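Local coordinates for ribokinase (Giardia lamblia, PDB 6WHJ) that phosphorylates D-ribose at its 5-hydroxyl with ATP and magnesium, giving D-ribose 5-phosphate, as a homodimeric kinase of the PfkB family, at the interface of chains A and B. Sequence-based numbering; all coordinates share one arbitrary frame. Chains: chain A/B, Ribokinase.

The interface of chains A and B. Residues chain A 102-104, 112-114; chain B 21, 23, 27, 33, 104.
A:Tyr104 and B:Tyr104, the same residue from the two subunits, stack face to face at the dimer interface: their ring centroids lie 4.3 Å apart and the planes are inclined by 17°. The two side chains slide past each other in opposite directions, and each hydroxyl ends near the other subunit's backbone: A:Tyr104 OH lies 3.8 Å from B:Tyr104 N, while B:Tyr104 OH reaches A:Gly102 O. In B:Tyr104, CG stands anti to the carbonyl carbon (chi1 -61°), which swings the ring beside its own backbone N and carries the hydroxyl to that carbonyl.

The far face of the B:Tyr104 ring is capped by A:Val114. The two side chains reach toward each other tip to tip, and methyl CG2 lands over the ring face, 3.7 Å from the centroid and offset toward the rim. The phenol ring is thus clamped between an aromatic face and a methyl group. The other methyl, CG1, turns to B:Val23, whose CG1 is 3.4 Å from it, and to CB of B:Trp21. The indole of B:Trp21 lies under the backbone of A:Gly102, whose CA sits over the six-membered ring in a CH-pi contact, 3.4 Å from its centroid. B:Pro27 adds to the apolar packing with its CG beside A:Val114 CG2 and A:Met112 CB.

Polar contacts across the interface run to main-chain carbonyls. The phenol OH of B:Tyr104 donates to A:Gly102 O at 2.6 Å, approaching from above the carbonyl plane, 50° out of it; together with the stack this should restrain the ring. The amide N of B:Ile33 donates to A:Ile113 O at 2.9 Å.

That backbone bond accompanies a parallel beta bridge between A:Val114 and B:Ile33, joining A strand 111-116 to B strand 32-34. With A strand 99-106 and B strands 16-22 and 99-105, these segments belong to the beta-sheet lids, which in ribokinases pack together as the dimer's beta-clasp and cover the sugar sites; the patch is centred about 16 Å from the predicted catalytic base A:Asp274.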
loop_
_atom_site.group_PDB
_atom_site.type_symbol
_atom_site.label_atom_id
_atom_site.label_comp_id
_atom_site.label_asym_id
_atom_site.label_seq_id
_atom_site.Cartn_x
_atom_site.Cartn_y
_atom_site.Cartn_z
ATOM N N GLY A 102 -4.564 -2.147 -0.656
ATOM C CA GLY A 102 -3.424 -1.542 -0.007
ATOM C C GLY A 102 -3.833 -1.123 1.389
ATOM O O GLY A 102 -4.684 -0.252 1.558
ATOM N N ILE A 103 -3.212 -1.741 2.388
ATOM C CA ILE A 103 -3.675 -1.673 3.770
ATOM C C ILE A 103 -2.553 -1.124 4.645
ATOM O O ILE A 103 -1.391 -1.531 4.499
ATOM C CB ILE A 103 -4.129 -3.059 4.267
ATOM C CG1 ILE A 103 -5.209 -3.634 3.349
ATOM C CG2 ILE A 103 -4.614 -2.989 5.705
ATOM C CD1 ILE A 103 -5.691 -5.007 3.752
ATOM N N TYR A 104 -2.893 -0.173 5.521
ATOM C CA TYR A 104 -2.034 0.266 6.618
ATOM C C TYR A 104 -2.617 -0.212 7.942
ATOM O O TYR A 104 -3.768 0.102 8.258
ATOM C CB TYR A 104 -1.905 1.790 6.676
ATOM C CG TYR A 104 -1.293 2.490 5.482
ATOM C CD1 TYR A 104 -0.541 1.805 4.537
ATOM C CD2 TYR A 104 -1.472 3.852 5.313
ATOM C CE1 TYR A 104 0.018 2.469 3.453
ATOM C CE2 TYR A 104 -0.924 4.520 4.244
ATOM C CZ TYR A 104 -0.182 3.830 3.318
ATOM O OH TYR A 104 0.360 4.525 2.265
ATOM N N MET A 112 -6.453 1.133 7.579
ATOM C CA MET A 112 -6.808 1.950 6.433
ATOM C C MET A 112 -6.792 0.986 5.263
ATOM O O MET A 112 -5.806 0.265 5.085
ATOM C CB MET A 112 -5.808 3.090 6.198
ATOM C CG MET A 112 -5.861 4.219 7.192
ATOM S SD MET A 112 -4.489 5.336 6.879
ATOM C CE MET A 112 -5.214 6.910 7.298
ATOM N N ILE A 113 -7.881 0.917 4.504
ATOM C CA ILE A 113 -7.985 -0.049 3.416
ATOM C C ILE A 113 -8.380 0.678 2.144
ATOM O O ILE A 113 -9.394 1.383 2.112
ATOM C CB ILE A 113 -8.984 -1.185 3.734
ATOM C CG1 ILE A 113 -8.577 -1.912 5.016
ATOM C CG2 ILE A 113 -9.083 -2.184 2.582
ATOM C CD1 ILE A 113 -9.461 -3.063 5.360
ATOM N N VAL A 114 -7.594 0.481 1.095
ATOM C CA VAL A 114 -7.911 0.934 -0.250
ATOM C C VAL A 114 -7.964 -0.300 -1.131
ATOM O O VAL A 114 -6.978 -1.038 -1.227
ATOM C CB VAL A 114 -6.873 1.941 -0.769
ATOM C CG1 VAL A 114 -7.210 2.360 -2.174
ATOM C CG2 VAL A 114 -6.813 3.146 0.147
ATOM N N TRP B 21 -1.900 3.401 -4.928
ATOM C CA TRP B 21 -3.347 3.441 -5.100
ATOM C C TRP B 21 -3.799 4.890 -5.230
ATOM O O TRP B 21 -3.449 5.733 -4.396
ATOM C CB TRP B 21 -4.072 2.761 -3.929
ATOM C CG TRP B 21 -3.939 1.260 -3.897
ATOM C CD1 TRP B 21 -4.833 0.346 -4.376
ATOM C CD2 TRP B 21 -2.845 0.509 -3.365
ATOM N NE1 TRP B 21 -4.367 -0.926 -4.168
ATOM C CE2 TRP B 21 -3.148 -0.857 -3.551
ATOM C CE3 TRP B 21 -1.636 0.857 -2.750
ATOM C CZ2 TRP B 21 -2.282 -1.873 -3.153
ATOM C CZ3 TRP B 21 -0.783 -0.156 -2.347
ATOM C CH2 TRP B 21 -1.110 -1.502 -2.551
ATOM N N VAL B 23 -6.752 7.470 -5.019
ATOM C CA VAL B 23 -8.021 7.600 -4.316
ATOM C C VAL B 23 -8.497 9.037 -4.447
ATOM O O VAL B 23 -7.724 9.947 -4.760
ATOM C CB VAL B 23 -7.892 7.203 -2.832
ATOM C CG1 VAL B 23 -7.521 5.749 -2.718
ATOM C CG2 VAL B 23 -6.807 8.050 -2.162
ATOM N N PRO B 27 -8.101 7.604 2.966
ATOM C CA PRO B 27 -9.048 7.007 3.905
ATOM C C PRO B 27 -8.718 7.468 5.313
ATOM O O PRO B 27 -7.572 7.789 5.629
ATOM C CB PRO B 27 -8.808 5.503 3.739
ATOM C CG PRO B 27 -7.371 5.428 3.308
ATOM C CD PRO B 27 -7.144 6.618 2.434
ATOM N N ILE B 33 -12.122 2.294 1.501
ATOM C CA ILE B 33 -12.512 2.993 0.284
ATOM C C ILE B 33 -11.966 2.237 -0.930
ATOM O O ILE B 33 -11.171 1.304 -0.811
ATOM C CB ILE B 33 -12.032 4.464 0.261
ATOM C CG1 ILE B 33 -10.507 4.542 0.127
ATOM C CG2 ILE B 33 -12.520 5.225 1.504
ATOM C CD1 ILE B 33 -9.963 5.958 0.075
ATOM N N TYR B 104 -0.569 6.015 -1.133
ATOM C CA TYR B 104 -1.874 6.587 -1.443
ATOM C C TYR B 104 -1.683 7.974 -2.045
ATOM O O TYR B 104 -0.998 8.825 -1.463
ATOM C CB TYR B 104 -2.762 6.714 -0.202
ATOM C CG TYR B 104 -3.114 5.440 0.527
ATOM C CD1 TYR B 104 -2.961 4.190 -0.063
ATOM C CD2 TYR B 104 -3.630 5.499 1.817
ATOM C CE1 TYR B 104 -3.306 3.032 0.626
ATOM C CE2 TYR B 104 -3.971 4.365 2.505
ATOM C CZ TYR B 104 -3.812 3.137 1.912
ATOM O OH TYR B 104 -4.160 2.023 2.633
#